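Local coordinates for protein beta-galactosidase (Trichoderma reesei, PDB 3OG2) that probably hydrolyses terminal non-reducing beta-D-galactose residues in beta-D-galactosides, as a glycoside hydrolase of family 35, at residues A897-A911 and P971-R985. Residues are numbered along the deposited sequence; the frame is centred on the assembly and turned at random.
Sequences AQEYDIPLSFVFDNA and PGLALKSKSPILTGR. With NAG (2-acetamido-2-deoxy-beta-D-glucopyranose), chain C.
Phe908 and Leu973 face each other as a non-hydrogen-bonded pair of two antiparallel strands, 904-908 and 973-977. Leu973 CD1 sits over the centre of the Phe908 ring, 3.8 Å from its centroid. At the next non-hydrogen-bonded pair, Leu975 CD1 lies over one face of the Phe906 ring, offset toward its rim. With CG anti to the backbone N (chi1 180° in Leu973) and chi2 near 65°, each leucine lies beside its ring, CD1 turned onto the face. On the other sheet face, Val907 CG2 presses tightly on Lys976 CG at 3.4 Å. Backbone bonds alternate along the strands, among them Val907 N to Ala974 O at 2.8 Å. The pairing shifts by one residue around Pro903 and Pro980, then resumes at Tyr900-Leu982 and Asp901-Ile981.

Arg985 closes this end. CG lies between the backbone N and the carbonyl carbon (chi1 72°); from there the chain runs extended to NE. NE donates to a water that also binds Ala897 O. CZ lies 4.0 Å from Asp901 CB, which covers one guanidinium face. NH1 is 3.7 Å from Asp901 OD1, a long salt bridge by charge alone: no N-H points at the out-of-plane oxygen. Two waters link NH1 to the carboxylate. NH2 donates to Ala897 O at 3.2 Å, in the guanidinium plane, and pairs with Glu945. With an alanine here, Ala897 O and Glu945 would probably lose this partner, and the Asp901 charge would be less balanced.

Asn910 carries an N-linked glycan beyond Phe908. Strand 904-908 also pairs with strand 940-943. Phe906 packs on strands 917-923 and 953-962, joining two sheets of this all-beta domain, while Leu982 makes a backbone hydrogen bond to Phe606 of domain 3.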
loop_
_atom_site.group_PDB
_atom_site.type_symbol
_atom_site.label_atom_id
_atom_site.label_comp_id
_atom_site.label_asym_id
_atom_site.label_seq_id
_atom_site.Cartn_x
_atom_site.Cartn_y
_atom_site.Cartn_z
ATOM N N ALA A 897 -11.376 -22.781 -3.141
ATOM C CA ALA A 897 -10.263 -21.901 -2.693
ATOM C C ALA A 897 -8.937 -22.642 -2.641
ATOM O O ALA A 897 -7.864 -22.047 -2.744
ATOM C CB ALA A 897 -10.615 -21.349 -1.318
ATOM N N GLN A 898 -8.954 -23.973 -2.504
ATOM C CA GLN A 898 -7.728 -24.731 -2.588
ATOM C C GLN A 898 -7.066 -24.554 -3.965
ATOM O O GLN A 898 -5.858 -24.438 -4.046
ATOM C CB GLN A 898 -8.016 -26.209 -2.319
ATOM C CG GLN A 898 -6.745 -26.924 -1.848
ATOM C CD GLN A 898 -7.126 -28.393 -1.692
ATOM O OE1 GLN A 898 -8.328 -28.694 -1.675
ATOM N NE2 GLN A 898 -6.125 -29.254 -1.594
ATOM N N GLU A 899 -7.838 -24.567 -5.033
ATOM C CA GLU A 899 -7.293 -24.503 -6.392
ATOM C C GLU A 899 -7.316 -23.119 -6.988
ATOM O O GLU A 899 -6.510 -22.898 -7.922
ATOM C CB GLU A 899 -8.049 -25.459 -7.343
ATOM C CG GLU A 899 -8.031 -26.908 -6.848
ATOM C CD GLU A 899 -8.987 -27.281 -5.736
ATOM O OE1 GLU A 899 -10.070 -26.670 -5.519
ATOM O OE2 GLU A 899 -8.688 -28.255 -4.971
ATOM N N TYR A 900 -8.181 -22.222 -6.522
ATOM C CA TYR A 900 -8.356 -20.941 -7.185
ATOM C C TYR A 900 -8.337 -19.801 -6.173
ATOM O O TYR A 900 -8.884 -19.939 -5.074
ATOM C CB TYR A 900 -9.735 -20.836 -7.897
ATOM C CG TYR A 900 -9.791 -21.865 -9.026
ATOM C CD1 TYR A 900 -9.333 -21.500 -10.284
ATOM C CD2 TYR A 900 -10.256 -23.133 -8.810
ATOM C CE1 TYR A 900 -9.356 -22.402 -11.357
ATOM C CE2 TYR A 900 -10.291 -24.061 -9.841
ATOM C CZ TYR A 900 -9.840 -23.681 -11.084
ATOM O OH TYR A 900 -9.865 -24.604 -12.109
ATOM N N ASP A 901 -7.777 -18.690 -6.624
ATOM C CA ASP A 901 -7.887 -17.395 -5.906
ATOM C C ASP A 901 -9.065 -16.679 -6.543
ATOM O O ASP A 901 -9.000 -16.293 -7.737
ATOM C CB ASP A 901 -6.574 -16.669 -6.071
ATOM C CG ASP A 901 -6.522 -15.280 -5.491
ATOM O OD1 ASP A 901 -7.539 -14.801 -4.944
ATOM O OD2 ASP A 901 -5.455 -14.621 -5.580
ATOM N N ILE A 902 -10.126 -16.439 -5.800
ATOM C CA ILE A 902 -11.346 -15.822 -6.330
ATOM C C ILE A 902 -11.623 -14.594 -5.476
ATOM O O ILE A 902 -12.268 -14.721 -4.430
ATOM C CB ILE A 902 -12.555 -16.779 -6.299
ATOM C CG1 ILE A 902 -12.270 -18.086 -7.054
ATOM C CG2 ILE A 902 -13.795 -16.078 -6.812
ATOM C CD1 ILE A 902 -13.221 -19.234 -6.752
ATOM N N PRO A 903 -11.191 -13.411 -5.847
ATOM C CA PRO A 903 -11.479 -12.207 -5.071
ATOM C C PRO A 903 -12.970 -11.875 -4.986
ATOM O O PRO A 903 -13.652 -11.880 -5.990
ATOM C CB PRO A 903 -10.732 -11.119 -5.850
ATOM C CG PRO A 903 -9.652 -11.864 -6.571
ATOM C CD PRO A 903 -10.306 -13.163 -7.001
ATOM N N LEU A 904 -13.420 -11.586 -3.757
ATOM C CA LEU A 904 -14.837 -11.254 -3.514
ATOM C C LEU A 904 -14.983 -9.851 -2.983
ATOM O O LEU A 904 -14.106 -9.375 -2.220
ATOM C CB LEU A 904 -15.446 -12.222 -2.491
ATOM C CG LEU A 904 -15.597 -13.656 -3.050
ATOM C CD1 LEU A 904 -16.177 -14.539 -1.932
ATOM C CD2 LEU A 904 -16.461 -13.701 -4.296
ATOM N N SER A 905 -16.090 -9.177 -3.324
ATOM C CA SER A 905 -16.301 -7.842 -2.803
ATOM C C SER A 905 -17.784 -7.604 -2.665
ATOM O O SER A 905 -18.582 -8.317 -3.298
ATOM C CB SER A 905 -15.758 -6.762 -3.758
ATOM O OG SER A 905 -16.257 -7.037 -5.056
ATOM N N PHE A 906 -18.139 -6.686 -1.830
ATOM C CA PHE A 906 -19.526 -6.314 -1.564
ATOM C C PHE A 906 -19.824 -5.011 -2.277
ATOM O O PHE A 906 -19.104 -4.058 -2.064
ATOM C CB PHE A 906 -19.809 -6.168 -0.072
ATOM C CG PHE A 906 -19.689 -7.490 0.664
ATOM C CD1 PHE A 906 -18.443 -7.959 1.036
ATOM C CD2 PHE A 906 -20.827 -8.217 0.960
ATOM C CE1 PHE A 906 -18.330 -9.191 1.686
ATOM C CE2 PHE A 906 -20.708 -9.453 1.601
ATOM C CZ PHE A 906 -19.466 -9.920 1.968
ATOM N N VAL A 907 -20.886 -4.993 -3.106
ATOM C CA VAL A 907 -21.122 -3.800 -3.927
ATOM C C VAL A 907 -22.454 -3.154 -3.598
ATOM O O VAL A 907 -23.495 -3.856 -3.720
ATOM C CB VAL A 907 -21.108 -4.093 -5.441
ATOM C CG1 VAL A 907 -21.367 -2.857 -6.293
ATOM C CG2 VAL A 907 -19.735 -4.668 -5.789
ATOM N N PHE A 908 -22.459 -1.893 -3.229
ATOM C CA PHE A 908 -23.657 -1.127 -2.978
ATOM C C PHE A 908 -24.045 -0.427 -4.293
ATOM O O PHE A 908 -23.190 0.161 -4.957
ATOM C CB PHE A 908 -23.322 -0.036 -1.939
ATOM C CG PHE A 908 -23.167 -0.541 -0.508
ATOM C CD1 PHE A 908 -22.020 -1.211 -0.086
ATOM C CD2 PHE A 908 -24.146 -0.375 0.459
ATOM C CE1 PHE A 908 -21.882 -1.668 1.234
ATOM C CE2 PHE A 908 -24.034 -0.788 1.763
ATOM C CZ PHE A 908 -22.891 -1.432 2.162
ATOM N N ASP A 909 -25.353 -0.467 -4.576
ATOM C CA ASP A 909 -25.892 0.262 -5.731
ATOM C C ASP A 909 -26.144 1.716 -5.354
ATOM O O ASP A 909 -26.817 1.968 -4.349
ATOM C CB ASP A 909 -27.189 -0.430 -6.163
ATOM C CG ASP A 909 -27.898 -0.011 -7.408
ATOM O OD1 ASP A 909 -27.407 0.921 -8.069
ATOM O OD2 ASP A 909 -28.943 -0.607 -7.755
ATOM N N ASN A 910 -25.624 2.677 -6.076
ATOM C CA ASN A 910 -25.862 4.054 -5.666
ATOM C C ASN A 910 -26.893 4.689 -6.588
ATOM O O ASN A 910 -26.531 5.056 -7.721
ATOM C CB ASN A 910 -24.579 4.868 -5.708
ATOM C CG ASN A 910 -24.810 6.285 -5.263
ATOM O OD1 ASN A 910 -25.808 6.600 -4.582
ATOM N ND2 ASN A 910 -23.909 7.188 -5.627
ATOM N N ALA A 911 -28.134 4.769 -6.063
ATOM C CA ALA A 911 -29.300 5.232 -6.820
ATOM C C ALA A 911 -29.522 6.741 -6.692
ATOM O O ALA A 911 -29.792 7.201 -5.594
ATOM C CB ALA A 911 -30.580 4.523 -6.402
ATOM N N PRO A 971 -30.284 0.507 -1.932
ATOM C CA PRO A 971 -31.003 0.203 -3.205
ATOM C C PRO A 971 -30.624 -1.149 -3.783
ATOM O O PRO A 971 -31.436 -1.801 -4.467
ATOM C CB PRO A 971 -30.574 1.342 -4.128
ATOM C CG PRO A 971 -30.076 2.410 -3.209
ATOM C CD PRO A 971 -29.385 1.660 -2.072
ATOM N N GLY A 972 -29.385 -1.607 -3.570
ATOM C CA GLY A 972 -28.983 -2.918 -4.090
ATOM C C GLY A 972 -27.683 -3.245 -3.375
ATOM O O GLY A 972 -26.907 -2.341 -3.027
ATOM N N LEU A 973 -27.483 -4.539 -3.127
ATOM C CA LEU A 973 -26.287 -4.987 -2.417
ATOM C C LEU A 973 -25.965 -6.374 -2.968
ATOM O O LEU A 973 -26.839 -7.248 -2.955
ATOM C CB LEU A 973 -26.554 -5.024 -0.922
ATOM C CG LEU A 973 -25.372 -5.485 -0.062
ATOM C CD1 LEU A 973 -24.238 -4.480 -0.177
ATOM C CD2 LEU A 973 -25.857 -5.667 1.370
ATOM N N ALA A 974 -24.768 -6.568 -3.528
ATOM C CA ALA A 974 -24.471 -7.798 -4.193
ATOM C C ALA A 974 -23.047 -8.214 -3.875
ATOM O O ALA A 974 -22.188 -7.382 -3.617
ATOM C CB ALA A 974 -24.663 -7.614 -5.698
ATOM N N LEU A 975 -22.800 -9.498 -3.892
ATOM C CA LEU A 975 -21.467 -10.055 -3.818
ATOM C C LEU A 975 -20.938 -10.153 -5.221
ATOM O O LEU A 975 -21.635 -10.747 -6.053
ATOM C CB LEU A 975 -21.654 -11.362 -3.057
ATOM C CG LEU A 975 -20.453 -12.136 -2.630
ATOM C CD1 LEU A 975 -19.691 -11.298 -1.594
ATOM C CD2 LEU A 975 -20.862 -13.497 -2.096
ATOM N N LYS A 976 -19.784 -9.633 -5.495
ATOM C CA LYS A 976 -19.144 -9.710 -6.811
ATOM C C LYS A 976 -17.861 -10.523 -6.727
ATOM O O LYS A 976 -17.089 -10.437 -5.757
ATOM C CB LYS A 976 -18.850 -8.298 -7.381
ATOM C CG LYS A 976 -20.201 -7.595 -7.526
ATOM C CD LYS A 976 -21.099 -8.255 -8.566
ATOM C CE LYS A 976 -22.226 -7.329 -8.978
ATOM N NZ LYS A 976 -22.820 -7.664 -10.299
ATOM N N SER A 977 -17.608 -11.306 -7.773
ATOM C CA SER A 977 -16.370 -12.071 -7.859
ATOM C C SER A 977 -15.565 -11.580 -9.081
ATOM O O SER A 977 -16.139 -11.163 -10.086
ATOM C CB SER A 977 -16.599 -13.566 -7.955
ATOM O OG SER A 977 -17.365 -13.839 -9.145
ATOM N N LYS A 978 -14.243 -11.656 -8.962
ATOM C CA LYS A 978 -13.383 -11.426 -10.129
ATOM C C LYS A 978 -13.133 -12.783 -10.758
ATOM O O LYS A 978 -13.445 -13.830 -10.181
ATOM C CB LYS A 978 -12.121 -10.725 -9.696
ATOM C CG LYS A 978 -12.359 -9.427 -8.935
ATOM C CD LYS A 978 -13.018 -8.351 -9.768
ATOM C CE LYS A 978 -13.506 -7.205 -8.863
ATOM N NZ LYS A 978 -14.070 -6.106 -9.695
ATOM N N SER A 979 -12.578 -12.760 -11.952
ATOM C CA SER A 979 -12.318 -14.017 -12.681
ATOM C C SER A 979 -11.412 -14.925 -11.862
ATOM O O SER A 979 -10.358 -14.464 -11.353
ATOM C CB SER A 979 -11.695 -13.630 -14.033
ATOM O OG SER A 979 -11.518 -14.801 -14.846
ATOM N N PRO A 980 -11.763 -16.200 -11.726
ATOM C CA PRO A 980 -10.939 -17.068 -10.867
ATOM C C PRO A 980 -9.524 -17.248 -11.400
ATOM O O PRO A 980 -9.329 -17.418 -12.610
ATOM C CB PRO A 980 -11.662 -18.434 -10.912
ATOM C CG PRO A 980 -12.717 -18.328 -11.924
ATOM C CD PRO A 980 -12.911 -16.908 -12.299
ATOM N N ILE A 981 -8.560 -17.239 -10.499
ATOM C CA ILE A 981 -7.165 -17.465 -10.902
ATOM C C ILE A 981 -6.714 -18.826 -10.394
ATOM O O ILE A 981 -6.735 -19.072 -9.207
ATOM C CB ILE A 981 -6.273 -16.352 -10.278
ATOM C CG1 ILE A 981 -6.776 -14.991 -10.808
ATOM C CG2 ILE A 981 -4.806 -16.640 -10.538
ATOM C CD1 ILE A 981 -6.568 -13.901 -9.779
ATOM N N LEU A 982 -6.307 -19.688 -11.317
ATOM C CA LEU A 982 -5.772 -20.983 -10.898
ATOM C C LEU A 982 -4.456 -20.736 -10.200
ATOM O O LEU A 982 -3.588 -20.070 -10.786
ATOM C CB LEU A 982 -5.601 -21.844 -12.159
ATOM C CG LEU A 982 -5.148 -23.283 -11.894
ATOM C CD1 LEU A 982 -6.205 -24.078 -11.156
ATOM C CD2 LEU A 982 -4.798 -23.949 -13.220
ATOM N N THR A 983 -4.319 -21.215 -8.946
ATOM C CA THR A 983 -3.271 -20.686 -8.096
ATOM C C THR A 983 -2.348 -21.746 -7.511
ATOM O O THR A 983 -2.783 -22.853 -7.139
ATOM C CB THR A 983 -3.891 -19.820 -6.952
ATOM O OG1 THR A 983 -2.831 -19.175 -6.257
ATOM C CG2 THR A 983 -4.590 -20.678 -5.904
ATOM N N GLY A 984 -1.066 -21.362 -7.392
ATOM C CA GLY A 984 -0.012 -22.152 -6.778
ATOM C C GLY A 984 0.416 -21.523 -5.457
ATOM O O GLY A 984 1.474 -21.877 -4.963
ATOM N N ARG A 985 -0.404 -20.614 -4.896
ATOM C CA ARG A 985 -0.091 -20.008 -3.610
ATOM C C ARG A 985 -0.116 -21.006 -2.492
ATOM O O ARG A 985 -0.674 -22.122 -2.612
ATOM C CB ARG A 985 -1.134 -18.911 -3.304
ATOM C CG ARG A 985 -2.496 -19.533 -2.946
ATOM C CD ARG A 985 -3.538 -18.415 -2.832
ATOM N NE ARG A 985 -4.863 -19.055 -2.689
ATOM C CZ ARG A 985 -5.972 -18.348 -2.501
ATOM N NH1 ARG A 985 -5.947 -17.018 -2.417
ATOM N NH2 ARG A 985 -7.139 -18.986 -2.400
HETATM C C1 NAG C . -23.925 8.516 -5.091
HETATM C C2 NAG C . -22.469 8.869 -4.740
HETATM C C3 NAG C . -22.434 10.334 -4.281
HETATM C C4 NAG C . -23.012 11.261 -5.360
HETATM C C5 NAG C . -24.396 10.734 -5.811
HETATM C C6 NAG C . -24.942 11.520 -6.999
HETATM C C7 NAG C . -21.158 7.055 -3.757
HETATM C C8 NAG C . -21.090 6.058 -2.608
HETATM N N2 NAG C . -22.061 8.011 -3.618
HETATM O O3 NAG C . -21.099 10.680 -3.957
HETATM O O4 NAG C . -23.236 12.533 -4.773
HETATM O O5 NAG C . -24.324 9.366 -6.153
HETATM O O6 NAG C . -26.322 11.129 -7.158
HETATM O O7 NAG C . -20.465 6.936 -4.752
HETATM O O HOH W 1 -5.173 -21.854 -2.292
HETATM O O HOH W 2 -3.154 -23.307 -2.455
HETATM O O HOH W 3 -4.460 -24.752 -8.502
HETATM O O HOH W 4 -4.113 -14.954 -3.298
HETATM O O HOH W 5 -8.535 -15.272 -2.443
#